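Local coordinates for protein flavin-dependent monooxygenase, oxygenase subunit HsaA (Rhodococcus sp., PDB 2RFQ) that catalyses the FMNH2-dependent ortho-hydroxylation of the phenolic secosteroid 3-HSA to the catechol 3,4-DHSA during cholesterol breakdown, as the homotetrameric oxygenase component of a two-component monooxygenase, at residues S117-M123 / G137-S143; V129-V135 / F201-V207; P227-P232 / E304-V309; E285-I290 / S336-L340. One frame throughout, in Å; residues are numbered along the deposited sequence.

In the fold
The acyl-CoA dehydrogenase fold places a beta domain, in sequence, between N- and C-terminal helical parts, and the four contacts sample both kinds of packing. Contacts 1 and 2 share strand 132-142: contact 2 lies at its start and contact 1 at its end, their centres 18 Å apart. Contact 1 carries two of the segments inferred to bind FMN. Contacts 3 and 4 share helix 277-309, with centres 31 Å apart. Contact 3 packs the loop leading into helix 233-266 against the C-terminal end of helix 277-309, its nearest atoms about 11 Å from those of contact 1. Contact 4, centred 48 Å from contact 2 across the chain's centre, has the Leu340 side chain about 7 Å from a bound 3-pyridinium-1-ylpropane-1-sulfonate.

Contact 1: S117-M123 / G137-S143; sequences SSSYAPM and GAWAWSS
Serine hydroxyls can join strands that are not paired through their backbones, and here strand 117-119 crosses strand 137-142 at 128°, with an axis approach of 5.9 Å and Ser119 CA 5.2 Å from Ser142 CA. Ser142, t rotamer and centre of an inverse gamma turn, donates from OG to Ser118 O at 2.8 Å; Ser117, in p, brings its OG to 3.0 Å from Ser142 OG. Ser119 adopts t and donates from OG to Ala140 O at 2.7 Å. Two waters fill the remaining gap: one accepts from Ser118 N (2.9 Å) and donates to Ser143 O (2.7 Å), the other donates to Ser118 O (3.2 Å) and accepts from Ser143 N (3.1 Å). Beyond Ser119 the chain turns away as a loop and returns at Met123, whose O accepts from Ala138 N at 3.0 Å. This selenomethionine (chi1 m, chi2 t) lays CB over the five-membered ring of Trp139, 4.1 Å from its centroid, a CH-pi contact, and sets SE 3.8 Å from Ala140 CB. Trp139, with chi1 and chi2 both near -86°, bonds through NE1 to Gly154 O on the neighbouring strand 150-159. Trp141, in m, packs on Ala346 of a second subunit. Ser118-Tyr120 and Trp141-Ser143 are FMN-binding by similarity, so this hydroxyl and water network probably fixes the spacing of two segments of the flavin site.

Contact 2: V129-V135 / F201-V207; sequences VDGGYTV and FVPTHRV
A type II turn from Val129 to Gly132 opens strand 132-135, which runs antiparallel to strand 201-203 at 152°, axes 4.6 Å apart. Tyr133 and Val202 form a hydrogen-bonded pair (Tyr133 N to Val202 O 2.9 Å, Val202 N to Tyr133 O 2.8 Å), flanked by the non-hydrogen-bonded pairs Gly132-Pro203 and Thr134-Phe201. Gly132 CA (backbone 156/-125) comes to 4.2 Å from Pro203 CA, and a CB would strike Val202 O. Strand 201-203 then gives way to a 3-10 segment at Thr204, whose N donates to Gly131 O at 3.0 Å. Tyr133 (m) and Val202 (t) occupy one face, Tyr133 CD2 lying 3.5 Å from Val207 CG2, while Val135 CG2 meets Val202 CG2 at 3.6 Å. Phe201 (t, chi2 72°) leans across the turn, CZ 3.3 Å from Gly131 O and CE1 3.9 Å from Val129 CG2. Backbone bonding thus sets the register just after the 124-129/132-142 hairpin turn; lacking a side chain, Gly132 lets Pro203 approach, while Gly131 suits the turn's positive phi.

Contact 3: P227-P232 / E304-V309; sequences PVYKMP and EYALLV
Pro227 begins a 3-10 turn that leads, through Pro232, into helix 233-266, and it lies against the C-terminal end of helix 277-309, its CA 5.8 Å from that of Leu308. The proline ring, C-gamma endo, meets three side chains: CB is 4.1 Å from Leu308 CB, while CG is 3.9 Å from Val309 CG2 and 4.0 Å from Tyr305 CE1. Val228 (p) places CB 4.0 Å from Tyr305 CE1; a water accepts from Val228 N at 3.3 Å and lies 2.8 Å from Tyr305 OH, Tyr305 being in t with chi2 60°. The packing thus joins the connection between the beta domain and the C-terminal helices of an acyl-CoA dehydrogenase-like fold to one of those helices, with Pro65 of helix 65-76 touching Val228, Met231 and Tyr305. Lys230 (m) lays CB 3.9 Å from Leu308 CD2. Selenomethionine Met231 (chi values m, m, m) bends toward the helix, SE 3.6 Å from Leu308 CD1 and 4.1 Å from Tyr305 CB, with CE 3.4 Å from Glu304 OE1. Pro232, at the N-cap position of the next helix, brings CG 3.4 Å from the same OE1, while Glu304 OE2 bonds to Thr235 OG1 within that helix.

Contact 4: E285-I290 / S336-L340; sequences EASSDI and SIDKL
Ser336, Lys339 and Ala286 lose the most surface where helix segments 285-290 and 336-340 pack antiparallel, at 165° with axes 8.9 Å apart. Ala286 is the point of closest backbone approach, its CA only 4.4 Å from Ser336 CA; the small side chains permit this, CB to CB being 3.9 Å, and Ala286 CB also rests 3.8 Å from Leu340 CD2. Ser336 (m) has CB 3.6 Å from Ile290 CG1, and its OG, bonded to Arg332 O within its own helix, accepts from a water at 2.8 Å. That water donates to Asp289 OD2 (2.6 Å) and accepts from Lys339 NZ (2.8 Å), linking opposite charges whose atoms Asp289 OD2 and Lys339 NZ stand 4.4 Å apart. Lys339 runs extended until a p chi4, its CE 3.5 Å from Glu285 OE1, which pairs with Arg282. Asp289 OD1 forms salt bridges with Arg328 and Arg332 of a neighbouring subunit. Such antiparallel packing belongs to the C-terminal helical bundle of the acyl-CoA dehydrogenase fold, here beside a tetramer interface.

Contact 1: S117-M123 / G137-S143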
# COMPACT_ATOMS: atom_id res chain seq x y z
N SER A 117 -32.08 20.28 -8.40
CA SER A 117 -30.76 19.69 -8.72
C SER A 117 -29.71 20.75 -8.49
O SER A 117 -30.05 21.89 -8.15
CB SER A 117 -30.71 19.10 -10.14
OG SER A 117 -30.68 20.11 -11.14
N SER A 118 -28.43 20.40 -8.63
CA SER A 118 -27.42 21.44 -8.40
C SER A 118 -26.22 21.29 -9.29
O SER A 118 -26.02 20.25 -9.93
CB SER A 118 -26.91 21.38 -6.96
OG SER A 118 -26.18 20.16 -6.78
N SER A 119 -25.41 22.34 -9.31
CA SER A 119 -24.04 22.21 -9.80
C SER A 119 -23.29 23.30 -9.06
O SER A 119 -23.49 24.48 -9.34
CB SER A 119 -23.98 22.41 -11.32
OG SER A 119 -22.64 22.32 -11.80
N TYR A 120 -22.50 22.91 -8.06
CA TYR A 120 -21.92 23.94 -7.17
C TYR A 120 -20.58 24.50 -7.61
O TYR A 120 -20.16 25.57 -7.13
CB TYR A 120 -21.82 23.41 -5.73
CG TYR A 120 -23.14 23.19 -5.03
CD1 TYR A 120 -24.01 24.25 -4.77
CD2 TYR A 120 -23.50 21.91 -4.60
CE1 TYR A 120 -25.24 24.01 -4.09
CE2 TYR A 120 -24.70 21.67 -3.93
CZ TYR A 120 -25.57 22.73 -3.69
OH TYR A 120 -26.76 22.52 -3.00
N ALA A 121 -19.91 23.81 -8.54
CA ALA A 121 -18.65 24.30 -9.09
C ALA A 121 -18.91 25.57 -9.90
O ALA A 121 -19.97 25.69 -10.53
CB ALA A 121 -18.00 23.26 -9.98
N PRO A 122 -17.97 26.53 -9.89
CA PRO A 122 -18.27 27.76 -10.60
C PRO A 122 -18.18 27.58 -12.11
O PRO A 122 -17.07 27.56 -12.67
CB PRO A 122 -17.20 28.74 -10.11
CG PRO A 122 -16.05 27.87 -9.68
CD PRO A 122 -16.64 26.55 -9.24
N MSE A 123 -19.33 27.44 -12.75
CA MSE A 123 -19.41 27.31 -14.20
C MSE A 123 -20.35 28.36 -14.80
O MSE A 123 -20.86 28.21 -15.92
CB MSE A 123 -19.78 25.87 -14.59
CG MSE A 123 -18.64 24.92 -14.26
SE MSE A 123 -19.01 23.08 -14.82
CE MSE A 123 -19.81 22.44 -13.19
N GLY A 137 -24.43 30.94 -17.54
CA GLY A 137 -23.55 29.81 -17.27
C GLY A 137 -23.92 28.55 -18.01
O GLY A 137 -24.96 28.47 -18.65
N ALA A 138 -23.03 27.57 -17.92
CA ALA A 138 -23.28 26.23 -18.42
C ALA A 138 -22.72 25.25 -17.38
O ALA A 138 -21.55 24.84 -17.42
CB ALA A 138 -22.64 26.04 -19.81
N TRP A 139 -23.59 24.88 -16.45
CA TRP A 139 -23.20 24.11 -15.28
C TRP A 139 -23.32 22.61 -15.54
O TRP A 139 -24.43 22.06 -15.56
CB TRP A 139 -24.07 24.50 -14.09
CG TRP A 139 -23.62 25.69 -13.31
CD1 TRP A 139 -22.73 25.70 -12.28
CD2 TRP A 139 -24.06 27.05 -13.47
NE1 TRP A 139 -22.58 26.98 -11.78
CE2 TRP A 139 -23.38 27.83 -12.51
CE3 TRP A 139 -24.95 27.68 -14.35
CZ2 TRP A 139 -23.59 29.21 -12.37
CZ3 TRP A 139 -25.16 29.06 -14.23
CH2 TRP A 139 -24.47 29.80 -13.24
N ALA A 140 -22.17 21.96 -15.73
CA ALA A 140 -22.09 20.51 -15.96
C ALA A 140 -22.27 19.71 -14.68
O ALA A 140 -22.30 20.26 -13.57
CB ALA A 140 -20.74 20.15 -16.59
N TRP A 141 -22.41 18.39 -14.85
CA TRP A 141 -22.42 17.44 -13.75
C TRP A 141 -23.60 17.64 -12.78
O TRP A 141 -23.44 17.43 -11.56
CB TRP A 141 -21.07 17.41 -12.99
CG TRP A 141 -19.83 17.29 -13.86
CD1 TRP A 141 -19.25 18.28 -14.60
CD2 TRP A 141 -19.00 16.13 -14.06
NE1 TRP A 141 -18.13 17.82 -15.26
CE2 TRP A 141 -17.96 16.50 -14.94
CE3 TRP A 141 -19.03 14.82 -13.56
CZ2 TRP A 141 -16.96 15.60 -15.34
CZ3 TRP A 141 -18.04 13.93 -13.95
CH2 TRP A 141 -17.01 14.32 -14.84
N SER A 142 -24.78 18.01 -13.30
CA SER A 142 -25.95 18.18 -12.43
C SER A 142 -26.67 16.84 -12.32
O SER A 142 -27.58 16.55 -13.07
CB SER A 142 -26.88 19.30 -12.94
OG SER A 142 -27.86 19.60 -11.94
N SER A 143 -26.23 16.03 -11.37
CA SER A 143 -26.78 14.70 -11.19
C SER A 143 -28.27 14.73 -10.96
O SER A 143 -28.78 15.48 -10.11
CB SER A 143 -26.12 13.99 -10.00
OG SER A 143 -24.72 13.88 -10.23
O HOH W 1 -27.90 17.56 -8.65
O HOH W 2 -25.06 17.36 -8.84

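Contact 2: V129-V135 / F201-V207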
# COMPACT_ATOMS: atom_id res chain seq x y z
N VAL A 129 -27.70 43.53 -10.74
CA VAL A 129 -28.65 44.41 -11.43
C VAL A 129 -29.72 44.80 -10.43
O VAL A 129 -29.80 44.21 -9.36
CB VAL A 129 -29.31 43.74 -12.68
CG1 VAL A 129 -28.27 43.41 -13.73
CG2 VAL A 129 -30.17 42.51 -12.29
N ASP A 130 -30.54 45.80 -10.76
CA ASP A 130 -31.63 46.16 -9.87
C ASP A 130 -32.50 44.94 -9.58
O ASP A 130 -32.99 44.29 -10.51
CB ASP A 130 -32.49 47.26 -10.49
CG ASP A 130 -31.79 48.60 -10.54
OD1 ASP A 130 -30.74 48.78 -9.87
OD2 ASP A 130 -32.30 49.50 -11.25
N GLY A 131 -32.67 44.62 -8.30
CA GLY A 131 -33.59 43.57 -7.89
C GLY A 131 -32.98 42.18 -7.82
O GLY A 131 -33.67 41.23 -7.46
N GLY A 132 -31.70 42.06 -8.15
CA GLY A 132 -31.05 40.74 -8.14
C GLY A 132 -29.84 40.67 -9.04
O GLY A 132 -28.90 41.46 -8.89
N TYR A 133 -29.86 39.68 -9.95
CA TYR A 133 -28.69 39.31 -10.76
C TYR A 133 -29.07 38.85 -12.14
O TYR A 133 -30.14 38.24 -12.33
CB TYR A 133 -27.87 38.18 -10.08
CG TYR A 133 -27.59 38.45 -8.63
CD1 TYR A 133 -26.38 39.03 -8.23
CD2 TYR A 133 -28.56 38.17 -7.65
CE1 TYR A 133 -26.14 39.31 -6.89
CE2 TYR A 133 -28.32 38.45 -6.33
CZ TYR A 133 -27.12 39.01 -5.95
OH TYR A 133 -26.90 39.28 -4.63
N THR A 134 -28.21 39.13 -13.11
CA THR A 134 -28.30 38.50 -14.42
C THR A 134 -27.28 37.38 -14.44
O THR A 134 -26.08 37.59 -14.24
CB THR A 134 -28.01 39.49 -15.58
OG1 THR A 134 -28.89 40.61 -15.49
CG2 THR A 134 -28.21 38.81 -16.93
N VAL A 135 -27.77 36.17 -14.66
CA VAL A 135 -26.95 34.99 -14.55
C VAL A 135 -26.73 34.38 -15.92
O VAL A 135 -27.65 34.32 -16.74
CB VAL A 135 -27.56 33.97 -13.56
CG1 VAL A 135 -26.66 32.73 -13.43
CG2 VAL A 135 -27.76 34.62 -12.18
N PHE A 201 -32.71 36.58 -15.28
CA PHE A 201 -32.85 37.38 -14.08
C PHE A 201 -33.13 36.45 -12.91
O PHE A 201 -34.06 35.65 -12.97
CB PHE A 201 -33.98 38.39 -14.22
CG PHE A 201 -34.24 39.13 -12.96
CD1 PHE A 201 -33.33 40.09 -12.53
CD2 PHE A 201 -35.36 38.86 -12.18
CE1 PHE A 201 -33.54 40.77 -11.35
CE2 PHE A 201 -35.58 39.54 -10.98
CZ PHE A 201 -34.66 40.48 -10.55
N VAL A 202 -32.33 36.60 -11.86
CA VAL A 202 -32.54 35.87 -10.60
C VAL A 202 -32.72 36.90 -9.49
O VAL A 202 -31.81 37.71 -9.23
CB VAL A 202 -31.35 34.93 -10.31
CG1 VAL A 202 -31.57 34.20 -8.96
CG2 VAL A 202 -31.17 33.90 -11.46
N PRO A 203 -33.90 36.90 -8.83
CA PRO A 203 -34.15 37.92 -7.80
C PRO A 203 -33.32 37.69 -6.53
O PRO A 203 -32.97 36.54 -6.22
CB PRO A 203 -35.64 37.73 -7.48
CG PRO A 203 -35.89 36.29 -7.80
CD PRO A 203 -35.05 35.99 -9.01
N THR A 204 -33.00 38.78 -5.84
CA THR A 204 -32.22 38.78 -4.60
C THR A 204 -32.60 37.67 -3.63
O THR A 204 -31.73 36.96 -3.10
CB THR A 204 -32.34 40.14 -3.89
OG1 THR A 204 -31.86 41.15 -4.78
CG2 THR A 204 -31.52 40.15 -2.60
N HIS A 205 -33.90 37.48 -3.41
CA HIS A 205 -34.35 36.51 -2.40
C HIS A 205 -34.02 35.06 -2.77
O HIS A 205 -34.08 34.18 -1.91
CB HIS A 205 -35.84 36.69 -2.06
CG HIS A 205 -36.78 36.18 -3.11
ND1 HIS A 205 -37.18 36.94 -4.19
CD2 HIS A 205 -37.41 34.99 -3.23
CE1 HIS A 205 -38.00 36.23 -4.94
NE2 HIS A 205 -38.17 35.05 -4.38
N ARG A 206 -33.69 34.84 -4.03
CA ARG A 206 -33.36 33.50 -4.53
C ARG A 206 -31.84 33.26 -4.65
O ARG A 206 -31.39 32.35 -5.34
CB ARG A 206 -34.04 33.27 -5.87
CG ARG A 206 -35.55 33.12 -5.77
CD ARG A 206 -36.09 32.62 -7.10
NE ARG A 206 -37.54 32.72 -7.17
CZ ARG A 206 -38.21 32.78 -8.33
NH1 ARG A 206 -37.54 32.75 -9.48
NH2 ARG A 206 -39.53 32.86 -8.33
N VAL A 207 -31.05 34.07 -3.94
CA VAL A 207 -29.60 33.91 -3.97
C VAL A 207 -29.05 33.84 -2.54
O VAL A 207 -29.42 34.64 -1.69
CB VAL A 207 -28.93 35.07 -4.75
CG1 VAL A 207 -27.41 34.93 -4.76
CG2 VAL A 207 -29.47 35.09 -6.17

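Contact 3: P227-P232 / E304-V309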
# COMPACT_ATOMS: atom_id res chain seq x y z
N PRO A 227 -31.75 21.90 14.76
CA PRO A 227 -30.27 21.91 14.84
C PRO A 227 -29.57 21.38 13.58
O PRO A 227 -28.44 21.78 13.31
CB PRO A 227 -29.96 21.05 16.07
CG PRO A 227 -31.24 20.19 16.27
CD PRO A 227 -32.35 21.14 15.89
N VAL A 228 -30.23 20.52 12.81
CA VAL A 228 -29.57 20.00 11.60
C VAL A 228 -29.17 21.13 10.63
O VAL A 228 -28.17 21.01 9.91
CB VAL A 228 -30.43 18.91 10.89
CG1 VAL A 228 -31.71 19.52 10.27
CG2 VAL A 228 -29.60 18.19 9.82
N TYR A 229 -29.92 22.25 10.64
CA TYR A 229 -29.63 23.34 9.68
C TYR A 229 -28.44 24.21 10.12
O TYR A 229 -28.02 25.10 9.36
CB TYR A 229 -30.88 24.19 9.35
CG TYR A 229 -31.99 23.31 8.84
CD1 TYR A 229 -31.82 22.57 7.66
CD2 TYR A 229 -33.17 23.16 9.56
CE1 TYR A 229 -32.79 21.67 7.21
CE2 TYR A 229 -34.16 22.30 9.11
CZ TYR A 229 -33.98 21.57 7.93
OH TYR A 229 -34.94 20.71 7.49
N LYS A 230 -27.88 23.94 11.30
CA LYS A 230 -26.70 24.66 11.78
C LYS A 230 -25.42 23.85 11.49
O LYS A 230 -24.31 24.27 11.85
CB LYS A 230 -26.83 25.00 13.26
CG LYS A 230 -27.99 25.96 13.48
CD LYS A 230 -28.15 26.33 14.94
CE LYS A 230 -29.19 27.45 15.06
NZ LYS A 230 -30.60 26.97 14.85
N MSE A 231 -25.60 22.68 10.87
CA MSE A 231 -24.43 21.86 10.50
C MSE A 231 -23.59 22.57 9.44
O MSE A 231 -24.14 23.23 8.58
CB MSE A 231 -24.88 20.50 9.95
CG MSE A 231 -25.55 19.63 10.99
SE MSE A 231 -24.22 18.69 12.09
CE MSE A 231 -23.53 17.45 10.71
N PRO A 232 -22.25 22.43 9.51
CA PRO A 232 -21.38 23.08 8.54
C PRO A 232 -21.48 22.46 7.15
O PRO A 232 -21.47 21.24 7.02
CB PRO A 232 -19.97 22.90 9.14
CG PRO A 232 -20.06 21.68 9.96
CD PRO A 232 -21.49 21.69 10.53
N GLU A 304 -20.70 16.22 15.50
CA GLU A 304 -21.09 17.61 15.21
C GLU A 304 -22.54 17.85 15.65
O GLU A 304 -22.84 18.85 16.32
CB GLU A 304 -20.94 17.93 13.72
CG GLU A 304 -19.49 17.78 13.18
CD GLU A 304 -19.35 18.22 11.75
OE1 GLU A 304 -20.37 18.53 11.09
OE2 GLU A 304 -18.19 18.23 11.26
N TYR A 305 -23.42 16.92 15.29
CA TYR A 305 -24.86 17.09 15.54
C TYR A 305 -25.15 17.10 17.03
O TYR A 305 -25.97 17.90 17.51
CB TYR A 305 -25.64 15.97 14.85
CG TYR A 305 -27.14 16.14 14.90
CD1 TYR A 305 -27.76 17.27 14.31
CD2 TYR A 305 -27.94 15.17 15.51
CE1 TYR A 305 -29.15 17.42 14.34
CE2 TYR A 305 -29.32 15.31 15.54
CZ TYR A 305 -29.92 16.43 14.96
OH TYR A 305 -31.29 16.55 15.00
N ALA A 306 -24.48 16.22 17.77
CA ALA A 306 -24.67 16.19 19.24
C ALA A 306 -24.32 17.53 19.88
O ALA A 306 -25.01 17.98 20.81
CB ALA A 306 -23.83 15.08 19.87
N LEU A 307 -23.25 18.16 19.39
CA LEU A 307 -22.86 19.46 19.94
C LEU A 307 -23.95 20.49 19.66
O LEU A 307 -24.32 21.25 20.53
CB LEU A 307 -21.50 19.90 19.39
CG LEU A 307 -20.32 19.08 19.88
CD1 LEU A 307 -19.12 19.33 18.97
CD2 LEU A 307 -19.99 19.51 21.31
N LEU A 308 -24.48 20.49 18.44
CA LEU A 308 -25.53 21.43 18.07
C LEU A 308 -26.79 21.22 18.91
O LEU A 308 -27.39 22.18 19.36
CB LEU A 308 -25.86 21.32 16.58
CG LEU A 308 -24.69 21.76 15.68
CD1 LEU A 308 -25.06 21.42 14.23
CD2 LEU A 308 -24.45 23.26 15.84
N VAL A 309 -27.17 19.96 19.08
CA VAL A 309 -28.36 19.64 19.88
C VAL A 309 -28.17 20.16 21.32
O VAL A 309 -29.13 20.58 21.98
CB VAL A 309 -28.67 18.12 19.82
CG1 VAL A 309 -29.75 17.74 20.85
CG2 VAL A 309 -29.14 17.74 18.41
O HOH W 3 -32.71 18.47 13.46

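Contact 4: E285-I290 / S336-L340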
# COMPACT_ATOMS: atom_id res chain seq x y z
N GLU A 285 -10.13 -7.83 4.81
CA GLU A 285 -9.61 -6.47 4.64
C GLU A 285 -10.71 -5.50 4.18
O GLU A 285 -10.89 -4.42 4.76
CB GLU A 285 -8.47 -6.45 3.62
CG GLU A 285 -7.24 -7.22 4.09
CD GLU A 285 -6.23 -7.36 2.97
OE1 GLU A 285 -6.66 -7.39 1.79
OE2 GLU A 285 -5.03 -7.41 3.27
N ALA A 286 -11.44 -5.91 3.15
CA ALA A 286 -12.47 -5.06 2.56
C ALA A 286 -13.58 -4.76 3.55
O ALA A 286 -13.95 -3.59 3.73
CB ALA A 286 -13.04 -5.71 1.31
N SER A 287 -14.10 -5.80 4.21
CA SER A 287 -15.20 -5.57 5.16
C SER A 287 -14.72 -4.64 6.29
O SER A 287 -15.46 -3.74 6.74
CB SER A 287 -15.76 -6.89 5.71
OG SER A 287 -14.74 -7.63 6.35
N SER A 288 -13.49 -4.85 6.76
CA SER A 288 -13.04 -4.03 7.89
C SER A 288 -12.87 -2.58 7.48
O SER A 288 -13.23 -1.67 8.22
CB SER A 288 -11.73 -4.58 8.47
OG SER A 288 -11.28 -3.76 9.55
N ASP A 289 -12.31 -2.37 6.31
CA ASP A 289 -12.03 -0.99 5.84
C ASP A 289 -13.31 -0.24 5.47
O ASP A 289 -13.41 0.97 5.71
CB ASP A 289 -11.03 -1.01 4.70
CG ASP A 289 -9.66 -1.49 5.15
OD1 ASP A 289 -9.40 -1.52 6.39
OD2 ASP A 289 -8.83 -1.80 4.27
N ILE A 290 -14.28 -0.96 4.93
CA ILE A 290 -15.60 -0.37 4.65
C ILE A 290 -16.23 0.04 5.98
O ILE A 290 -16.72 1.17 6.11
CB ILE A 290 -16.51 -1.35 3.87
CG1 ILE A 290 -15.94 -1.55 2.46
CG2 ILE A 290 -17.94 -0.79 3.83
CD1 ILE A 290 -16.50 -2.81 1.78
N SER A 336 -11.39 -0.98 -1.09
CA SER A 336 -12.08 -2.22 -0.74
C SER A 336 -12.79 -2.83 -1.95
O SER A 336 -12.69 -4.04 -2.18
CB SER A 336 -13.04 -1.93 0.39
OG SER A 336 -12.27 -1.49 1.52
N ILE A 337 -13.47 -1.99 -2.73
CA ILE A 337 -14.13 -2.50 -3.96
C ILE A 337 -13.06 -3.06 -4.90
O ILE A 337 -13.22 -4.15 -5.50
CB ILE A 337 -14.94 -1.40 -4.67
CG1 ILE A 337 -16.12 -1.00 -3.78
CG2 ILE A 337 -15.46 -1.91 -6.04
CD1 ILE A 337 -16.74 0.30 -4.19
N ASP A 338 -11.95 -2.34 -5.01
CA ASP A 338 -10.84 -2.79 -5.87
C ASP A 338 -10.36 -4.19 -5.45
O ASP A 338 -10.16 -5.07 -6.33
CB ASP A 338 -9.68 -1.79 -5.84
CG ASP A 338 -9.98 -0.54 -6.65
OD1 ASP A 338 -11.06 -0.47 -7.28
OD2 ASP A 338 -9.14 0.38 -6.68
N LYS A 339 -10.19 -4.40 -4.14
CA LYS A 339 -9.74 -5.68 -3.63
C LYS A 339 -10.73 -6.77 -4.04
O LYS A 339 -10.31 -7.85 -4.47
CB LYS A 339 -9.61 -5.68 -2.09
CG LYS A 339 -8.49 -4.85 -1.53
CD LYS A 339 -8.48 -4.97 0.01
CE LYS A 339 -7.33 -4.18 0.65
NZ LYS A 339 -7.31 -2.71 0.26
N LEU A 340 -12.02 -6.48 -3.90
CA LEU A 340 -13.05 -7.51 -4.17
C LEU A 340 -13.12 -7.82 -5.66
O LEU A 340 -13.19 -9.00 -6.07
CB LEU A 340 -14.43 -7.07 -3.66
CG LEU A 340 -14.47 -6.80 -2.15
CD1 LEU A 340 -15.79 -6.13 -1.73
CD2 LEU A 340 -14.27 -8.09 -1.41
O HOH W 4 -9.57 -2.12 1.78